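Long-range contacts in salicylaldehyde dehydrogenase NahF (Pseudomonas putida, PDB 4JZ6), which probably catalyses the NAD(+)-dependent oxidation of salicylaldehyde to salicylate, a step in the degradation of naphthalene: residues V156-I162 / E237-F243; N354-K358 / G370-Q374; D33-F37 / N219-R224. All coordinates share one frame. Numbering follows the deposited sequence.

Contact 1 of 3, residues V156-I162 / E237-F243; sequences VGPILSI and EIRRINF. With SO4 (sulfate ion), chain D.
V156 lies over one face of the R240 guanidinium (V156 CG2 to R240 CZ 3.7 Å). Beyond it G157 (phi/psi 140/-163) adopts angles at which any side chain would strike its own backbone and R239. Ahead of the strands, R239 N donates to P158 O (2.9 Å). Strands 159-162 and 240-243 run parallel, 4.8 Å apart at 11°, pairing L160 with I241, S161 with N242 and I162 with F243. Hydrogen bonds run from L160 N to R240 O (2.9 Å), N242 N to L160 O (2.9 Å) and I162 N to N242 O (3.0 Å). These are central neighbours in the parallel part of the NAD-binding Rossmann-like sheet of aldehyde dehydrogenases. L160, I162, I241 and F243 form an apolar face (L160 CD2 to I241 CG2 4.0 Å, I162 CG2 to F243 CD1 3.6 Å). On the face of I159, S161, R240 and N242, N242 (chi1 p) donates from ND2 to S161 OG (2.8 Å); a water bridges N242 OD1 and I162 O. R239 NH2 donates to sulfate O3 (2.9 Å) and R240 NE to O4 (2.6 Å); the ion, probably from the crystallisation liquor, also accepts K467 N of the second subunit at the dimer interface. R239 salt-bridges E485.

Contact 2 of 3, residues N354-K358 / G370-Q374; sequences NGLFK and GGMAQ
This is a partly buried helix-to-loop contact within the region carrying the seven-stranded mixed sheet: one turn of helix 349-362 meets the loop that leads from strand 366-369, outermost within this chain, toward its antiparallel neighbour 381-384. Residues 354-358 are regular helix, with K358 N bonded to N354 O at 2.7 Å, whereas 370-374 is extended and irregular. The nearest CA atoms are those of N354 and M372, 6.2 Å apart, and the two segments bury 286 Å² in all.

N354 (chi1 m, chi2 -22°) points toward the loop and reads both polar groups of one residue: A373 N donates to N354 OD1 (2.9 Å), and N354 ND2 donates to A373 O (3.0 Å). A carboxamide suits this place because it offers an acceptor and a donor side by side, so it meets the NH and CO of one residue of an extended loop, much as a neighbouring strand would. The loop folds back over the helix that precedes its strand, with 11 residues between the two segments.

One turn along the helix, F357 (chi1 t) presents a ring face to M372. M372 CG stands 3.6 Å from the centroid of the F357 ring, 11° off the normal, a CH-pi contact, while M372 SD makes an oblique Met-aromatic contact at 4.8 Å from the same centroid. The flexible thioether, extended at chi2 and chi3, continues across the helix until M372 CE lies 3.8 Å from K358 CB. F357 also packs on T381 and L383 of strand 381-384. G371 O, hydrogen-bonded to T381 OG1, lies 3.4 Å from F357 CE2.

Contact 3 of 3, residues D33-F37 / N219-R224; sequences DQQTF and NSSPDR
F37, R224 and S221 have the most surface buried by this contact, which docks the run into edge strand 36-40 of the four-stranded N-terminal sheet onto the loop joining strand 215-218, an outermost strand within this chain of the Rossmann-like sheet, to helix 225-233. F37 buries most, 87 Å². Its backbone is fully extended (phi/psi -146/157), and with chi1 p (72°) the ring lies against the loop backbone: F37 CE2 is 3.5 Å from S220 CA and F37 CD2 is 3.6 Å from S221 N, so that the peptide between S220 and S221 sits over a ring face. A flat aromatic side chain suits such packing on a peptide plane. S221 (29 Å²) is the residue nearest to F37, their CA atoms 5.8 Å and their CB atoms 3.9 Å apart.

R224 buries 54 Å² and points toward D33, its side chain stretched out from chi2 to chi3 (t, t), which gives it the length to span the gap. Its backbone closes a turn, R224 N bonding to S221 O at 2.9 Å. R224 NH1 has another acceptor in A54 O, in the linker after strand 47-52. Its partner D33 holds the carboxylate with chi1 p; D33 OD1 is taken up by S31, while D33 OD2 forms the salt bridge with R224 NH2 at 3.1 Å and a weak bond from R224 NH1 at 3.4 Å.

How the contacts relate
Contact 1 is the buried one, its centre about 16 Å from the centre of the chain; contacts 2 and 3 are partly buried, their centres about 25 and 23 Å from it, and contact 2 lies on the opposite side of that centre from contact 1. Contact 1 pairs inner strands of the Rossmann-like sheet; contact 3 ties the N-terminal sheet to a loop at that sheet's margin, and their nearest atoms are about 9 Å apart. Contact 2 belongs to the other large sheet, its nearest atoms about 19 Å from those of either. Backbone pairing dominates contact 1, a side-chain amide substitutes for it in contact 2, and contact 3 relies on a salt bridge and an aromatic ring against a peptide.

Contact 1 of 3, residues V156-I162 / E237-F243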
loop_
_atom_site.group_PDB
_atom_site.type_symbol
_atom_site.label_atom_id
_atom_site.label_comp_id
_atom_site.label_asym_id
_atom_site.label_seq_id
_atom_site.Cartn_x
_atom_site.Cartn_y
_atom_site.Cartn_z
ATOM N N VAL A 156 -6.658 -11.790 6.204
ATOM C CA VAL A 156 -5.247 -11.496 6.413
ATOM C C VAL A 156 -4.743 -12.040 7.747
ATOM O O VAL A 156 -3.733 -12.741 7.804
ATOM C CB VAL A 156 -4.994 -9.972 6.364
ATOM C CG1 VAL A 156 -3.563 -9.648 6.747
ATOM C CG2 VAL A 156 -5.326 -9.424 4.982
ATOM N N GLY A 157 -5.458 -11.718 8.819
ATOM C CA GLY A 157 -5.017 -12.040 10.161
ATOM C C GLY A 157 -5.333 -10.875 11.074
ATOM O O GLY A 157 -6.151 -10.026 10.725
ATOM N N PRO A 158 -4.700 -10.831 12.256
ATOM C CA PRO A 158 -4.928 -9.712 13.176
ATOM C C PRO A 158 -4.535 -8.365 12.570
ATOM O O PRO A 158 -3.408 -8.203 12.095
ATOM C CB PRO A 158 -4.027 -10.053 14.366
ATOM C CG PRO A 158 -3.953 -11.542 14.348
ATOM C CD PRO A 158 -3.924 -11.912 12.886
ATOM N N ILE A 159 -5.472 -7.417 12.579
ATOM C CA ILE A 159 -5.211 -6.068 12.093
ATOM C C ILE A 159 -5.055 -5.101 13.267
ATOM O O ILE A 159 -5.846 -5.131 14.215
ATOM C CB ILE A 159 -6.337 -5.576 11.152
ATOM C CG1 ILE A 159 -6.011 -5.891 9.691
ATOM C CG2 ILE A 159 -6.487 -4.072 11.229
ATOM C CD1 ILE A 159 -5.676 -7.320 9.403
ATOM N N LEU A 160 -4.027 -4.259 13.219
ATOM C CA LEU A 160 -3.890 -3.189 14.201
ATOM C C LEU A 160 -4.606 -1.925 13.723
ATOM O O LEU A 160 -4.191 -1.310 12.737
ATOM C CB LEU A 160 -2.418 -2.876 14.454
ATOM C CG LEU A 160 -2.168 -1.668 15.353
ATOM C CD1 LEU A 160 -2.800 -1.901 16.717
ATOM C CD2 LEU A 160 -0.677 -1.404 15.482
ATOM N N SER A 161 -5.677 -1.547 14.423
ATOM C CA SER A 161 -6.461 -0.363 14.067
ATOM C C SER A 161 -6.283 0.749 15.092
ATOM O O SER A 161 -6.749 0.633 16.229
ATOM C CB SER A 161 -7.948 -0.705 13.961
ATOM O OG SER A 161 -8.189 -1.660 12.945
ATOM N N ILE A 162 -5.619 1.829 14.689
ATOM C CA ILE A 162 -5.424 2.966 15.578
ATOM C C ILE A 162 -6.364 4.110 15.199
ATOM O O ILE A 162 -6.372 4.569 14.055
ATOM C CB ILE A 162 -3.962 3.414 15.585
ATOM C CG1 ILE A 162 -3.088 2.282 16.137
ATOM C CG2 ILE A 162 -3.789 4.672 16.420
ATOM C CD1 ILE A 162 -1.588 2.537 16.030
ATOM N N GLU A 237 2.108 -11.281 15.555
ATOM C CA GLU A 237 0.687 -11.556 15.366
ATOM C C GLU A 237 0.018 -10.531 14.459
ATOM O O GLU A 237 -0.861 -10.873 13.665
ATOM C CB GLU A 237 -0.041 -11.598 16.714
ATOM C CG GLU A 237 0.397 -12.723 17.641
ATOM C CD GLU A 237 1.588 -12.348 18.502
ATOM O OE1 GLU A 237 2.277 -11.356 18.176
ATOM O OE2 GLU A 237 1.831 -13.048 19.512
ATOM N N ILE A 238 0.433 -9.274 14.589
ATOM C CA ILE A 238 -0.152 -8.178 13.813
ATOM C C ILE A 238 0.318 -8.185 12.352
ATOM O O ILE A 238 1.517 -8.087 12.075
ATOM C CB ILE A 238 0.175 -6.820 14.465
ATOM C CG1 ILE A 238 -0.583 -6.678 15.788
ATOM C CG2 ILE A 238 -0.161 -5.678 13.528
ATOM C CD1 ILE A 238 -2.074 -6.868 15.650
ATOM N N ARG A 239 -0.622 -8.299 11.421
ATOM C CA ARG A 239 -0.265 -8.476 10.014
ATOM C C ARG A 239 -0.280 -7.177 9.214
ATOM O O ARG A 239 0.615 -6.935 8.406
ATOM C CB ARG A 239 -1.174 -9.512 9.359
ATOM C CG ARG A 239 -1.013 -10.909 9.930
ATOM C CD ARG A 239 0.320 -11.519 9.524
ATOM N NE ARG A 239 0.484 -11.540 8.072
ATOM C CZ ARG A 239 -0.018 -12.481 7.274
ATOM N NH1 ARG A 239 -0.721 -13.488 7.785
ATOM N NH2 ARG A 239 0.183 -12.415 5.963
ATOM N N ARG A 240 -1.305 -6.354 9.424
ATOM C CA ARG A 240 -1.395 -5.055 8.762
ATOM C C ARG A 240 -1.845 -3.992 9.752
ATOM O O ARG A 240 -2.355 -4.305 10.831
ATOM C CB ARG A 240 -2.337 -5.102 7.553
ATOM C CG ARG A 240 -1.815 -5.938 6.393
ATOM C CD ARG A 240 -2.815 -6.036 5.243
ATOM N NE ARG A 240 -2.362 -6.989 4.230
ATOM C CZ ARG A 240 -3.002 -7.256 3.093
ATOM N NH1 ARG A 240 -4.143 -6.644 2.798
ATOM N NH2 ARG A 240 -2.496 -8.147 2.243
ATOM N N ILE A 241 -1.636 -2.732 9.388
ATOM C CA ILE A 241 -1.932 -1.620 10.280
ATOM C C ILE A 241 -2.684 -0.525 9.537
ATOM O O ILE A 241 -2.287 -0.126 8.439
ATOM C CB ILE A 241 -0.637 -1.001 10.843
ATOM C CG1 ILE A 241 0.207 -2.065 11.540
ATOM C CG2 ILE A 241 -0.957 0.122 11.809
ATOM C CD1 ILE A 241 1.591 -2.191 10.984
ATOM N N ASN A 242 -3.781 -0.055 10.126
ATOM C CA ASN A 242 -4.412 1.175 9.665
ATOM C C ASN A 242 -4.269 2.249 10.737
ATOM O O ASN A 242 -4.512 1.999 11.925
ATOM C CB ASN A 242 -5.880 0.956 9.272
ATOM C CG ASN A 242 -6.733 0.476 10.430
ATOM O OD1 ASN A 242 -7.480 1.246 11.028
ATOM N ND2 ASN A 242 -6.624 -0.802 10.751
ATOM N N PHE A 243 -3.834 3.432 10.317
ATOM C CA PHE A 243 -3.659 4.546 11.235
ATOM C C PHE A 243 -4.383 5.787 10.753
ATOM O O PHE A 243 -4.237 6.195 9.601
ATOM C CB PHE A 243 -2.182 4.879 11.410
ATOM C CG PHE A 243 -1.942 6.078 12.280
ATOM C CD1 PHE A 243 -1.858 5.940 13.658
ATOM C CD2 PHE A 243 -1.809 7.344 11.724
ATOM C CE1 PHE A 243 -1.643 7.041 14.465
ATOM C CE2 PHE A 243 -1.591 8.451 12.523
ATOM C CZ PHE A 243 -1.509 8.301 13.896
HETATM S S SO4 D . 0.514 -9.098 4.281
HETATM O O1 SO4 D . 1.240 -7.974 3.691
HETATM O O2 SO4 D . -0.056 -9.898 3.202
HETATM O O3 SO4 D . 1.426 -9.915 5.083
HETATM O O4 SO4 D . -0.557 -8.585 5.134
HETATM O O HOH W 1 -7.359 3.921 11.748
#

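Contact 2 of 3, residues N354-K358 / G370-Q374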
loop_
_atom_site.group_PDB
_atom_site.type_symbol
_atom_site.label_atom_id
_atom_site.label_comp_id
_atom_site.label_asym_id
_atom_site.label_seq_id
_atom_site.Cartn_x
_atom_site.Cartn_y
_atom_site.Cartn_z
ATOM N N ASN A 354 -2.603 29.753 17.713
ATOM C CA ASN A 354 -2.068 31.096 17.917
ATOM C C ASN A 354 -0.682 31.306 17.311
ATOM O O ASN A 354 -0.392 32.374 16.778
ATOM C CB ASN A 354 -2.065 31.461 19.400
ATOM C CG ASN A 354 -3.464 31.621 19.958
ATOM O OD1 ASN A 354 -4.417 31.863 19.213
ATOM N ND2 ASN A 354 -3.597 31.475 21.271
ATOM N N GLY A 355 0.172 30.291 17.401
ATOM C CA GLY A 355 1.463 30.335 16.735
ATOM C C GLY A 355 1.268 30.570 15.249
ATOM O O GLY A 355 1.913 31.433 14.655
ATOM N N LEU A 356 0.352 29.808 14.657
ATOM C CA LEU A 356 -0.013 29.969 13.253
ATOM C C LEU A 356 -0.659 31.335 12.995
ATOM O O LEU A 356 -0.391 31.981 11.979
ATOM C CB LEU A 356 -0.969 28.849 12.825
ATOM C CG LEU A 356 -0.417 27.483 12.397
ATOM C CD1 LEU A 356 0.333 27.601 11.088
ATOM C CD2 LEU A 356 0.479 26.858 13.448
ATOM N N PHE A 357 -1.505 31.760 13.931
ATOM C CA PHE A 357 -2.250 33.013 13.844
ATOM C C PHE A 357 -1.307 34.224 13.861
ATOM O O PHE A 357 -1.398 35.100 12.999
ATOM C CB PHE A 357 -3.236 33.070 15.017
ATOM C CG PHE A 357 -4.345 34.082 14.869
ATOM C CD1 PHE A 357 -4.080 35.410 14.578
ATOM C CD2 PHE A 357 -5.664 33.699 15.063
ATOM C CE1 PHE A 357 -5.107 36.334 14.463
ATOM C CE2 PHE A 357 -6.697 34.617 14.953
ATOM C CZ PHE A 357 -6.418 35.935 14.651
ATOM N N LYS A 358 -0.414 34.277 14.845
ATOM C CA LYS A 358 0.526 35.387 14.956
ATOM C C LYS A 358 1.389 35.506 13.707
ATOM O O LYS A 358 1.583 36.603 13.181
ATOM C CB LYS A 358 1.423 35.237 16.189
ATOM C CG LYS A 358 2.420 36.384 16.348
ATOM C CD LYS A 358 3.486 36.112 17.411
ATOM C CE LYS A 358 4.420 37.317 17.566
ATOM N NZ LYS A 358 5.518 37.086 18.549
ATOM N N GLY A 370 -13.556 37.139 13.993
ATOM C CA GLY A 370 -13.023 36.271 15.022
ATOM C C GLY A 370 -11.905 36.907 15.820
ATOM O O GLY A 370 -11.840 38.128 15.980
ATOM N N GLY A 371 -11.015 36.065 16.328
ATOM C CA GLY A 371 -9.936 36.513 17.187
ATOM C C GLY A 371 -9.082 35.321 17.558
ATOM O O GLY A 371 -9.314 34.214 17.066
ATOM N N MET A 372 -8.088 35.527 18.415
ATOM C CA MET A 372 -7.199 34.431 18.791
ATOM C C MET A 372 -7.870 33.488 19.770
ATOM O O MET A 372 -9.025 33.682 20.142
ATOM C CB MET A 372 -5.879 34.947 19.364
ATOM C CG MET A 372 -4.788 35.135 18.325
ATOM S SD MET A 372 -3.244 35.736 19.030
ATOM C CE MET A 372 -2.092 35.297 17.729
ATOM N N ALA A 373 -7.137 32.464 20.182
ATOM C CA ALA A 373 -7.695 31.432 21.037
ATOM C C ALA A 373 -7.097 31.467 22.437
ATOM O O ALA A 373 -6.164 32.218 22.720
ATOM C CB ALA A 373 -7.491 30.060 20.408
ATOM N N GLN A 374 -7.658 30.647 23.313
ATOM C CA GLN A 374 -7.123 30.463 24.649
ATOM C C GLN A 374 -7.546 29.086 25.127
ATOM O O GLN A 374 -8.730 28.839 25.338
ATOM C CB GLN A 374 -7.653 31.535 25.597
ATOM C CG GLN A 374 -6.978 31.512 26.952
ATOM C CD GLN A 374 -5.495 31.808 26.862
ATOM O OE1 GLN A 374 -5.081 32.768 26.209
ATOM N NE2 GLN A 374 -4.685 30.978 27.516
#

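Contact 3 of 3, residues D33-F37 / N219-R224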
loop_
_atom_site.group_PDB
_atom_site.type_symbol
_atom_site.label_atom_id
_atom_site.label_comp_id
_atom_site.label_asym_id
_atom_site.label_seq_id
_atom_site.Cartn_x
_atom_site.Cartn_y
_atom_site.Cartn_z
ATOM N N ASP A 33 -1.260 -3.392 35.384
ATOM C CA ASP A 33 -0.685 -2.698 36.527
ATOM C C ASP A 33 -1.746 -1.948 37.327
ATOM O O ASP A 33 -1.418 -1.087 38.147
ATOM C CB ASP A 33 0.409 -1.736 36.063
ATOM C CG ASP A 33 -0.087 -0.750 35.031
ATOM O OD1 ASP A 33 -1.223 -0.924 34.545
ATOM O OD2 ASP A 33 0.661 0.195 34.699
ATOM N N GLN A 34 -3.012 -2.283 37.079
ATOM C CA GLN A 34 -4.161 -1.646 37.736
ATOM C C GLN A 34 -4.096 -0.117 37.736
ATOM O O GLN A 34 -4.650 0.536 38.624
ATOM C CB GLN A 34 -4.345 -2.159 39.171
ATOM C CG GLN A 34 -4.548 -3.659 39.292
ATOM C CD GLN A 34 -3.235 -4.407 39.394
ATOM O OE1 GLN A 34 -2.267 -3.906 39.965
ATOM N NE2 GLN A 34 -3.192 -5.610 38.833
ATOM N N GLN A 35 -3.416 0.445 36.745
ATOM C CA GLN A 35 -3.254 1.889 36.650
ATOM C C GLN A 35 -4.325 2.492 35.746
ATOM O O GLN A 35 -4.801 1.844 34.809
ATOM C CB GLN A 35 -1.863 2.234 36.119
ATOM C CG GLN A 35 -0.734 1.871 37.057
ATOM C CD GLN A 35 -0.148 3.084 37.741
ATOM O OE1 GLN A 35 -0.446 3.362 38.908
ATOM N NE2 GLN A 35 0.696 3.822 37.017
ATOM N N THR A 36 -4.702 3.733 36.031
ATOM C CA THR A 36 -5.693 4.422 35.219
ATOM C C THR A 36 -5.156 5.728 34.647
ATOM O O THR A 36 -4.042 6.151 34.964
ATOM C CB THR A 36 -6.970 4.718 36.023
ATOM O OG1 THR A 36 -6.626 5.414 37.224
ATOM C CG2 THR A 36 -7.678 3.428 36.382
ATOM N N PHE A 37 -5.957 6.345 33.784
ATOM C CA PHE A 37 -5.686 7.684 33.279
ATOM C C PHE A 37 -7.024 8.370 33.068
ATOM O O PHE A 37 -8.045 7.701 32.897
ATOM C CB PHE A 37 -4.889 7.640 31.972
ATOM C CG PHE A 37 -5.680 7.162 30.782
ATOM C CD1 PHE A 37 -6.315 8.063 29.942
ATOM C CD2 PHE A 37 -5.769 5.811 30.494
ATOM C CE1 PHE A 37 -7.035 7.622 28.839
ATOM C CE2 PHE A 37 -6.482 5.363 29.394
ATOM C CZ PHE A 37 -7.115 6.270 28.564
ATOM N N ASN A 219 -6.706 1.226 25.350
ATOM C CA ASN A 219 -6.542 2.664 25.454
ATOM C C ASN A 219 -5.472 2.968 26.487
ATOM O O ASN A 219 -5.183 2.135 27.351
ATOM C CB ASN A 219 -7.861 3.339 25.823
ATOM C CG ASN A 219 -8.025 4.687 25.158
ATOM O OD1 ASN A 219 -7.040 5.371 24.875
ATOM N ND2 ASN A 219 -9.271 5.074 24.890
ATOM N N SER A 220 -4.867 4.147 26.394
ATOM C CA SER A 220 -3.798 4.507 27.313
ATOM C C SER A 220 -3.590 6.011 27.394
ATOM O O SER A 220 -4.089 6.770 26.564
ATOM C CB SER A 220 -2.488 3.844 26.889
ATOM O OG SER A 220 -2.077 4.309 25.611
ATOM N N SER A 221 -2.847 6.437 28.405
ATOM C CA SER A 221 -2.383 7.810 28.467
ATOM C C SER A 221 -1.437 8.026 27.293
ATOM O O SER A 221 -0.762 7.087 26.858
ATOM C CB SER A 221 -1.673 8.069 29.796
ATOM O OG SER A 221 -0.759 7.028 30.095
ATOM N N PRO A 222 -1.386 9.259 26.770
ATOM C CA PRO A 222 -0.588 9.535 25.569
ATOM C C PRO A 222 0.907 9.274 25.755
ATOM O O PRO A 222 1.605 9.082 24.764
ATOM C CB PRO A 222 -0.847 11.027 25.310
ATOM C CG PRO A 222 -1.274 11.576 26.627
ATOM C CD PRO A 222 -2.043 10.471 27.290
ATOM N N ASP A 223 1.383 9.258 26.998
ATOM C CA ASP A 223 2.795 9.000 27.267
ATOM C C ASP A 223 3.155 7.546 26.959
ATOM O O ASP A 223 4.336 7.204 26.835
ATOM C CB ASP A 223 3.152 9.346 28.720
ATOM C CG ASP A 223 2.652 8.306 29.715
ATOM O OD1 ASP A 223 1.434 8.285 29.986
ATOM O OD2 ASP A 223 3.473 7.515 30.236
ATOM N N ARG A 224 2.129 6.703 26.829
ATOM C CA ARG A 224 2.319 5.274 26.598
ATOM C C ARG A 224 2.038 4.880 25.155
ATOM O O ARG A 224 2.528 3.851 24.695
ATOM C CB ARG A 224 1.419 4.449 27.523
ATOM C CG ARG A 224 1.715 4.599 29.005
ATOM C CD ARG A 224 0.939 3.574 29.818
ATOM N NE ARG A 224 1.231 3.674 31.245
ATOM C CZ ARG A 224 0.798 2.812 32.162
ATOM N NH1 ARG A 224 0.052 1.774 31.801
ATOM N NH2 ARG A 224 1.115 2.985 33.439
#